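Local coordinates for putative nucleoprotein (Infectious salmon anemia virus, PDB 4EWC) that encapsidates the negative-strand viral RNA, probably shielding it from nucleases and forming the ribonucleoprotein that serves as template for transcription and replication, at residues A[165-179]-A[211-223]. Sequence-based numbering, arbitrary orientation.
Sequences ILSEGEMSIWQNGQA and NVVTANGKVKQVE
The flat amide of Asn-176 meets the backbone of Thr-214 with its edge, using both polar atoms. OD1 accepts from Thr-214 N at 3.1 Å, in the carbonyl plane on a lone pair, while ND2 returns a nearly straight bond to Thr-214 O (3.3 Å, 167°). ND2 also donates to Glu-170 O, which Ile-173 N reaches from the opposite face of its carbonyl plane. With three bonds, the buried amide is fixed in rotation and ties helix 174-188 and the preceding turn at Glu-170 to the end of strand 209-214. The carboxylate of Glu-170 is anchored through OE1, which accepts from Ser-167 N on its anti side; OE2 lies 3.8 Å from Ala-215 CA. Glu-170 N donates back to OG of Ser-167, the N-cap.

Apolar side chains flank this polar centre. Ile-173, its CG1 anti to the carbonyl carbon (chi1 -62°), sends CD1 to within 3.7 Å of Thr-214 O, and its CG2 meets Thr-214 CG2 at 4.1 Å, the chains crossing at about a right angle. Leu-166 CD2 lies against both methyls of Val-213, CG2 being nearer at 3.6 Å. Ile-165 CG2 meets Val-222 CG2 at 3.5 Å, extending the contact to the second strand. Gln-175 NE2 is bonded to Gly-431 O, and Pro-481 touches Thr-214.

Helix 174-179 and strand 211-214 run nearly antiparallel, at 158°, their axes 7.7 Å apart. Strands 209-214 and 219-224 form an antiparallel beta-hairpin, docked against the start of helix 174-188 and the short helical turn before it, which opens with the Ser-167/Glu-170 capping box.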
loop_
_atom_site.group_PDB
_atom_site.type_symbol
_atom_site.label_atom_id
_atom_site.label_comp_id
_atom_site.label_asym_id
_atom_site.label_seq_id
_atom_site.Cartn_x
_atom_site.Cartn_y
_atom_site.Cartn_z
ATOM N N ILE A 165 -19.803 -28.549 27.128
ATOM C CA ILE A 165 -20.203 -27.182 27.416
ATOM C C ILE A 165 -20.808 -26.508 26.196
ATOM O O ILE A 165 -21.715 -25.691 26.316
ATOM C CB ILE A 165 -18.967 -26.376 27.867
ATOM C CG1 ILE A 165 -18.447 -26.918 29.190
ATOM C CG2 ILE A 165 -19.306 -24.920 28.027
ATOM C CD1 ILE A 165 -19.499 -26.892 30.299
ATOM N N LEU A 166 -20.280 -26.855 25.030
ATOM C CA LEU A 166 -20.603 -26.178 23.796
ATOM C C LEU A 166 -21.118 -27.163 22.797
ATOM O O LEU A 166 -20.849 -28.345 22.878
ATOM C CB LEU A 166 -19.367 -25.526 23.169
ATOM C CG LEU A 166 -18.544 -24.478 23.917
ATOM C CD1 LEU A 166 -17.572 -23.829 22.940
ATOM C CD2 LEU A 166 -19.443 -23.452 24.584
ATOM N N SER A 167 -21.855 -26.646 21.827
ATOM C CA SER A 167 -22.312 -27.443 20.715
ATOM C C SER A 167 -21.169 -27.562 19.741
ATOM O O SER A 167 -20.084 -27.015 19.944
ATOM C CB SER A 167 -23.469 -26.754 20.012
ATOM O OG SER A 167 -22.991 -25.690 19.203
ATOM N N GLU A 168 -21.451 -28.259 18.656
ATOM C CA GLU A 168 -20.506 -28.449 17.582
ATOM C C GLU A 168 -20.335 -27.154 16.793
ATOM O O GLU A 168 -19.215 -26.723 16.513
ATOM C CB GLU A 168 -21.031 -29.556 16.663
ATOM C CG GLU A 168 -20.331 -29.658 15.329
ATOM C CD GLU A 168 -19.023 -30.403 15.417
ATOM O OE1 GLU A 168 -18.484 -30.549 16.536
ATOM O OE2 GLU A 168 -18.534 -30.854 14.361
ATOM N N GLY A 169 -21.460 -26.544 16.433
ATOM C CA GLY A 169 -21.446 -25.351 15.616
ATOM C C GLY A 169 -20.748 -24.219 16.340
ATOM O O GLY A 169 -20.055 -23.408 15.725
ATOM N N GLU A 170 -20.944 -24.179 17.655
ATOM C CA GLU A 170 -20.347 -23.167 18.508
ATOM C C GLU A 170 -18.810 -23.207 18.466
ATOM O O GLU A 170 -18.157 -22.161 18.383
ATOM C CB GLU A 170 -20.872 -23.297 19.942
ATOM C CG GLU A 170 -22.302 -22.805 20.069
ATOM C CD GLU A 170 -22.975 -23.086 21.414
ATOM O OE1 GLU A 170 -22.632 -24.084 22.089
ATOM O OE2 GLU A 170 -23.873 -22.294 21.778
HETATM N N MSE A 171 -18.238 -24.406 18.500
HETATM C CA MSE A 171 -16.798 -24.526 18.444
HETATM C C MSE A 171 -16.230 -24.132 17.074
HETATM O O MSE A 171 -15.035 -23.907 16.938
HETATM C CB MSE A 171 -16.343 -25.924 18.853
HETATM C CG MSE A 171 -16.117 -26.059 20.345
HETATM SE SE MSE A 171 -15.895 -27.910 21.105
HETATM C CE MSE A 171 -14.538 -28.588 19.849
ATOM N N SER A 172 -17.077 -24.046 16.056
ATOM C CA SER A 172 -16.607 -23.626 14.734
ATOM C C SER A 172 -16.625 -22.091 14.588
ATOM O O SER A 172 -16.180 -21.534 13.577
ATOM C CB SER A 172 -17.415 -24.308 13.606
ATOM O OG SER A 172 -18.765 -23.900 13.615
ATOM N N ILE A 173 -17.127 -21.417 15.613
ATOM C CA ILE A 173 -17.174 -19.967 15.606
ATOM C C ILE A 173 -15.881 -19.366 16.144
ATOM O O ILE A 173 -15.457 -19.657 17.272
ATOM C CB ILE A 173 -18.368 -19.442 16.401
ATOM C CG1 ILE A 173 -19.658 -19.927 15.752
ATOM C CG2 ILE A 173 -18.343 -17.912 16.461
ATOM C CD1 ILE A 173 -20.898 -19.797 16.632
ATOM N N TRP A 174 -15.278 -18.520 15.316
ATOM C CA TRP A 174 -13.987 -17.889 15.591
ATOM C C TRP A 174 -13.813 -17.381 17.021
ATOM O O TRP A 174 -12.884 -17.788 17.721
ATOM C CB TRP A 174 -13.751 -16.750 14.606
ATOM C CG TRP A 174 -12.470 -16.123 14.833
ATOM C CD1 TRP A 174 -11.260 -16.602 14.463
ATOM C CD2 TRP A 174 -12.233 -14.893 15.526
ATOM N NE1 TRP A 174 -10.270 -15.742 14.870
ATOM C CE2 TRP A 174 -10.842 -14.685 15.527
ATOM C CE3 TRP A 174 -13.063 -13.945 16.138
ATOM C CZ2 TRP A 174 -10.256 -13.556 16.111
ATOM C CZ3 TRP A 174 -12.480 -12.848 16.722
ATOM C CH2 TRP A 174 -11.084 -12.658 16.698
ATOM N N GLN A 175 -14.726 -16.511 17.444
ATOM C CA GLN A 175 -14.709 -15.960 18.797
ATOM C C GLN A 175 -14.539 -17.038 19.841
ATOM O O GLN A 175 -13.912 -16.801 20.873
ATOM C CB GLN A 175 -15.999 -15.181 19.113
ATOM C CG GLN A 175 -16.101 -13.797 18.519
ATOM C CD GLN A 175 -16.627 -13.830 17.104
ATOM O OE1 GLN A 175 -16.698 -14.895 16.478
ATOM N NE2 GLN A 175 -17.014 -12.663 16.591
ATOM N N ASN A 176 -15.105 -18.217 19.578
ATOM C CA ASN A 176 -15.107 -19.279 20.577
ATOM C C ASN A 176 -13.741 -19.997 20.735
ATOM O O ASN A 176 -13.314 -20.314 21.859
ATOM C CB ASN A 176 -16.268 -20.240 20.345
ATOM C CG ASN A 176 -17.650 -19.571 20.529
ATOM O OD1 ASN A 176 -17.843 -18.737 21.405
ATOM N ND2 ASN A 176 -18.608 -19.954 19.689
ATOM N N GLY A 177 -13.053 -20.246 19.620
ATOM C CA GLY A 177 -11.679 -20.694 19.687
ATOM C C GLY A 177 -10.791 -19.777 20.532
ATOM O O GLY A 177 -10.058 -20.239 21.408
ATOM N N GLN A 178 -10.846 -18.476 20.258
ATOM C CA GLN A 178 -10.163 -17.476 21.081
ATOM C C GLN A 178 -10.507 -17.622 22.552
ATOM O O GLN A 178 -9.633 -17.586 23.419
ATOM C CB GLN A 178 -10.580 -16.071 20.657
ATOM C CG GLN A 178 -10.225 -15.725 19.242
ATOM C CD GLN A 178 -8.746 -15.829 19.001
ATOM O OE1 GLN A 178 -7.976 -15.009 19.497
ATOM N NE2 GLN A 178 -8.332 -16.848 18.227
ATOM N N ALA A 179 -11.801 -17.765 22.817
ATOM C CA ALA A 179 -12.299 -17.877 24.176
ATOM C C ALA A 179 -11.743 -19.119 24.879
ATOM O O ALA A 179 -11.406 -19.071 26.061
ATOM C CB ALA A 179 -13.817 -17.879 24.175
ATOM N N ASN A 211 -17.991 -17.949 31.242
ATOM C CA ASN A 211 -17.366 -17.845 29.948
ATOM C C ASN A 211 -18.390 -17.351 28.926
ATOM O O ASN A 211 -19.460 -17.945 28.752
ATOM C CB ASN A 211 -16.824 -19.215 29.551
ATOM C CG ASN A 211 -16.113 -19.196 28.220
ATOM O OD1 ASN A 211 -16.640 -19.688 27.218
ATOM N ND2 ASN A 211 -14.893 -18.632 28.199
ATOM N N VAL A 212 -18.069 -16.245 28.269
ATOM C CA VAL A 212 -18.966 -15.649 27.286
ATOM C C VAL A 212 -18.832 -16.350 25.918
ATOM O O VAL A 212 -17.755 -16.352 25.311
ATOM C CB VAL A 212 -18.732 -14.124 27.187
ATOM C CG1 VAL A 212 -19.202 -13.595 25.858
ATOM C CG2 VAL A 212 -19.401 -13.396 28.350
ATOM N N VAL A 213 -19.935 -16.943 25.452
ATOM C CA VAL A 213 -19.950 -17.753 24.232
ATOM C C VAL A 213 -20.915 -17.205 23.179
ATOM O O VAL A 213 -22.024 -16.801 23.503
ATOM C CB VAL A 213 -20.377 -19.219 24.557
ATOM C CG1 VAL A 213 -20.665 -20.011 23.286
ATOM C CG2 VAL A 213 -19.319 -19.912 25.400
ATOM N N THR A 214 -20.499 -17.209 21.918
ATOM C CA THR A 214 -21.391 -16.829 20.826
ATOM C C THR A 214 -22.257 -18.014 20.389
ATOM O O THR A 214 -21.725 -19.099 20.158
ATOM C CB THR A 214 -20.600 -16.260 19.633
ATOM O OG1 THR A 214 -20.049 -14.985 20.007
ATOM C CG2 THR A 214 -21.510 -16.092 18.424
ATOM N N ALA A 215 -23.573 -17.808 20.270
ATOM C CA ALA A 215 -24.525 -18.912 20.068
ATOM C C ALA A 215 -25.114 -18.971 18.664
ATOM O O ALA A 215 -24.573 -19.624 17.771
ATOM C CB ALA A 215 -25.652 -18.846 21.107
ATOM N N ASN A 216 -26.271 -18.330 18.509
ATOM C CA ASN A 216 -26.950 -18.166 17.215
ATOM C C ASN A 216 -26.986 -16.676 16.898
ATOM O O ASN A 216 -28.032 -16.129 16.582
ATOM C CB ASN A 216 -28.382 -18.691 17.279
ATOM N N GLY A 217 -25.834 -16.027 17.014
ATOM C CA GLY A 217 -25.718 -14.596 16.837
ATOM C C GLY A 217 -25.758 -13.978 18.212
ATOM O O GLY A 217 -25.256 -12.874 18.441
ATOM N N LYS A 218 -26.352 -14.715 19.144
ATOM C CA LYS A 218 -26.559 -14.213 20.495
ATOM C C LYS A 218 -25.475 -14.724 21.433
ATOM O O LYS A 218 -24.898 -15.777 21.208
ATOM C CB LYS A 218 -27.964 -14.593 20.998
ATOM N N VAL A 219 -25.190 -13.972 22.483
ATOM C CA VAL A 219 -24.147 -14.362 23.433
ATOM C C VAL A 219 -24.701 -15.050 24.689
ATOM O O VAL A 219 -25.543 -14.508 25.385
ATOM C CB VAL A 219 -23.329 -13.120 23.895
ATOM C CG1 VAL A 219 -22.435 -13.482 25.047
ATOM C CG2 VAL A 219 -22.548 -12.498 22.737
ATOM N N LYS A 220 -24.201 -16.241 24.987
ATOM C CA LYS A 220 -24.555 -16.935 26.230
ATOM C C LYS A 220 -23.371 -17.030 27.205
ATOM O O LYS A 220 -22.204 -17.058 26.802
ATOM C CB LYS A 220 -25.104 -18.345 25.943
ATOM N N GLN A 221 -23.676 -17.081 28.494
ATOM C CA GLN A 221 -22.643 -17.313 29.484
ATOM C C GLN A 221 -22.694 -18.724 30.045
ATOM O O GLN A 221 -23.574 -19.064 30.840
ATOM C CB GLN A 221 -22.763 -16.318 30.615
ATOM C CG GLN A 221 -22.761 -14.884 30.164
ATOM C CD GLN A 221 -22.459 -13.949 31.305
ATOM O OE1 GLN A 221 -22.981 -14.117 32.409
ATOM N NE2 GLN A 221 -21.591 -12.965 31.060
ATOM N N VAL A 222 -21.731 -19.537 29.639
ATOM C CA VAL A 222 -21.592 -20.890 30.160
ATOM C C VAL A 222 -20.595 -20.911 31.306
ATOM O O VAL A 222 -19.849 -19.955 31.512
ATOM C CB VAL A 222 -21.072 -21.855 29.084
ATOM C CG1 VAL A 222 -22.000 -21.856 27.888
ATOM C CG2 VAL A 222 -19.667 -21.464 28.675
ATOM N N GLU A 223 -20.585 -22.015 32.043
ATOM C CA GLU A 223 -19.722 -22.148 33.201
ATOM C C GLU A 223 -18.629 -23.159 32.945
ATOM O O GLU A 223 -18.887 -24.272 32.474
ATOM C CB GLU A 223 -20.529 -22.559 34.425
ATOM C CG GLU A 223 -21.522 -21.509 34.862
ATOM C CD GLU A 223 -22.369 -21.963 36.026
ATOM O OE1 GLU A 223 -22.099 -23.059 36.569
ATOM O OE2 GLU A 223 -23.310 -21.222 36.392
#